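Local coordinates for mandelate racemase / muconate lactonizing enzyme family protein (Agrobacterium tumefaciens, PDB 4DXK) that is of unestablished substrate but belongs to the mandelate racemase subgroup of the enolase superfamily and may act as a metal-dependent lyase or racemase, at residues 32-37 with 84-89. Sequence-based numbering, arbitrary orientation.
Sequences GETFFG and NSAFDI
Gly32 sets its bare CA against the helix backbone at Ala86: CA lies 3.3 Å from Ala86 O in a nearly straight CA-H...O contact, 168° at the hydrogen. With only hydrogens on this CA, the helix carbonyl sits directly against the strand, and the axes of strand 32-35 and helix 84-89 come within 5.9 Å, running nearly antiparallel at 154°. The methyl of Ala86 reaches the next peptide, with CB 3.6 Å from Glu33 O, and also meets Thr34, whose CB and CG2 both stand 4.1 Å from Ala86 CB. One turn on, Ile89 lies along Gly32 and Glu33 with its two branches: its CG2 packs 4.0 Å from Gly32 CA, while its CG1 branch, anti to the carbonyl carbon (chi1 -65°), carries CD1 to 3.8 Å from Glu33 O. That oxygen is thus buried against two aliphatic groups and has no hydrogen-bond partner in the model. The side chain of Glu33 leaves the strand away from the helix, and its carboxylate is hydrogen-bonded by Trp19 NE1 and the backbone N-H groups of Val324 and Val325. Thr34 OG1 hydrogen-bonds to Ser293 O. Ile89 also packs on Val324 and Ala328 of helix 323-335. The arrangement joins an outer strand (30-35) of the chain's antiparallel sheet to helix 79-99 within the alpha+beta capping domain of the enolase superfamily, beside the C-terminal barrel.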
loop_
_atom_site.group_PDB
_atom_site.type_symbol
_atom_site.label_atom_id
_atom_site.label_comp_id
_atom_site.label_asym_id
_atom_site.label_seq_id
_atom_site.Cartn_x
_atom_site.Cartn_y
_atom_site.Cartn_z
ATOM N N GLY A 32 -33.485 -29.813 7.176
ATOM C CA GLY A 32 -32.845 -28.588 6.730
ATOM C C GLY A 32 -33.787 -27.811 5.827
ATOM O O GLY A 32 -34.852 -28.298 5.454
ATOM N N GLU A 33 -33.377 -26.609 5.440
ATOM C CA GLU A 33 -34.253 -25.687 4.735
ATOM C C GLU A 33 -33.420 -24.680 3.975
ATOM O O GLU A 33 -32.333 -24.318 4.413
ATOM C CB GLU A 33 -35.134 -24.961 5.762
ATOM C CG GLU A 33 -36.227 -24.042 5.238
ATOM C CD GLU A 33 -36.838 -23.242 6.383
ATOM O OE1 GLU A 33 -37.845 -23.691 6.989
ATOM O OE2 GLU A 33 -36.262 -22.186 6.721
ATOM N N THR A 34 -33.942 -24.210 2.852
ATOM C CA THR A 34 -33.387 -23.045 2.184
ATOM C C THR A 34 -34.518 -22.289 1.488
ATOM O O THR A 34 -35.686 -22.675 1.584
ATOM C CB THR A 34 -32.204 -23.408 1.246
ATOM O OG1 THR A 34 -31.580 -22.204 0.784
ATOM C CG2 THR A 34 -32.674 -24.222 0.062
ATOM N N PHE A 35 -34.163 -21.206 0.808
ATOM C CA PHE A 35 -35.143 -20.249 0.316
ATOM C C PHE A 35 -34.659 -19.700 -1.016
ATOM O O PHE A 35 -33.467 -19.404 -1.173
ATOM C CB PHE A 35 -35.262 -19.109 1.338
ATOM C CG PHE A 35 -36.483 -18.242 1.185
ATOM C CD1 PHE A 35 -37.657 -18.582 1.834
ATOM C CD2 PHE A 35 -36.443 -17.058 0.458
ATOM C CE1 PHE A 35 -38.787 -17.773 1.744
ATOM C CE2 PHE A 35 -37.569 -16.246 0.361
ATOM C CZ PHE A 35 -38.736 -16.611 1.005
ATOM N N PHE A 36 -35.605 -19.560 -1.950
ATOM C CA PHE A 36 -35.432 -19.082 -3.338
ATOM C C PHE A 36 -35.053 -20.204 -4.289
ATOM O O PHE A 36 -34.175 -21.022 -3.999
ATOM C CB PHE A 36 -34.438 -17.926 -3.499
ATOM C CG PHE A 36 -34.919 -16.611 -2.955
ATOM C CD1 PHE A 36 -36.177 -16.106 -3.273
ATOM C CD2 PHE A 36 -34.082 -15.851 -2.141
ATOM C CE1 PHE A 36 -36.597 -14.878 -2.768
ATOM C CE2 PHE A 36 -34.492 -14.619 -1.645
ATOM C CZ PHE A 36 -35.749 -14.134 -1.954
ATOM N N GLY A 37 -35.720 -20.227 -5.438
ATOM C CA GLY A 37 -35.426 -21.197 -6.473
ATOM C C GLY A 37 -35.617 -22.613 -5.980
ATOM O O GLY A 37 -34.792 -23.488 -6.255
ATOM N N ASN A 84 -26.576 -27.368 -0.749
ATOM C CA ASN A 84 -25.563 -27.829 0.199
ATOM C C ASN A 84 -25.833 -27.327 1.604
ATOM O O ASN A 84 -25.610 -28.034 2.594
ATOM C CB ASN A 84 -24.165 -27.354 -0.205
ATOM C CG ASN A 84 -23.678 -27.970 -1.490
ATOM O OD1 ASN A 84 -24.242 -28.936 -2.000
ATOM N ND2 ASN A 84 -22.596 -27.403 -2.026
ATOM N N SER A 85 -26.304 -26.093 1.698
ATOM C CA SER A 85 -26.546 -25.453 2.987
ATOM C C SER A 85 -27.732 -26.082 3.710
ATOM O O SER A 85 -27.664 -26.341 4.916
ATOM C CB SER A 85 -26.784 -23.951 2.801
ATOM O OG SER A 85 -25.676 -23.312 2.178
ATOM N N ALA A 86 -28.816 -26.336 2.978
ATOM C CA ALA A 86 -29.970 -27.014 3.564
ATOM C C ALA A 86 -29.562 -28.393 4.063
ATOM O O ALA A 86 -29.931 -28.802 5.168
ATOM C CB ALA A 86 -31.076 -27.129 2.548
ATOM N N PHE A 87 -28.782 -29.106 3.252
ATOM C CA PHE A 87 -28.265 -30.417 3.638
ATOM C C PHE A 87 -27.424 -30.341 4.915
ATOM O O PHE A 87 -27.590 -31.154 5.825
ATOM C CB PHE A 87 -27.479 -31.028 2.466
ATOM C CG PHE A 87 -26.836 -32.347 2.773
ATOM C CD1 PHE A 87 -27.597 -33.502 2.857
ATOM C CD2 PHE A 87 -25.467 -32.431 2.976
ATOM C CE1 PHE A 87 -27.002 -34.715 3.145
ATOM C CE2 PHE A 87 -24.867 -33.650 3.263
ATOM C CZ PHE A 87 -25.634 -34.783 3.342
ATOM N N ASP A 88 -26.543 -29.347 4.998
ATOM C CA ASP A 88 -25.692 -29.172 6.170
ATOM C C ASP A 88 -26.512 -28.946 7.444
ATOM O O ASP A 88 -26.210 -29.513 8.499
ATOM C CB ASP A 88 -24.723 -28.013 5.937
ATOM C CG ASP A 88 -23.773 -27.807 7.099
ATOM O OD1 ASP A 88 -22.805 -28.588 7.209
ATOM O OD2 ASP A 88 -24.007 -26.864 7.891
ATOM N N ILE A 89 -27.553 -28.128 7.356
ATOM C CA ILE A 89 -28.421 -27.885 8.503
ATOM C C ILE A 89 -29.019 -29.216 8.993
ATOM O O ILE A 89 -29.060 -29.503 10.194
ATOM C CB ILE A 89 -29.518 -26.832 8.183
ATOM C CG1 ILE A 89 -28.874 -25.470 7.907
ATOM C CG2 ILE A 89 -30.514 -26.729 9.333
ATOM C CD1 ILE A 89 -29.804 -24.475 7.227
#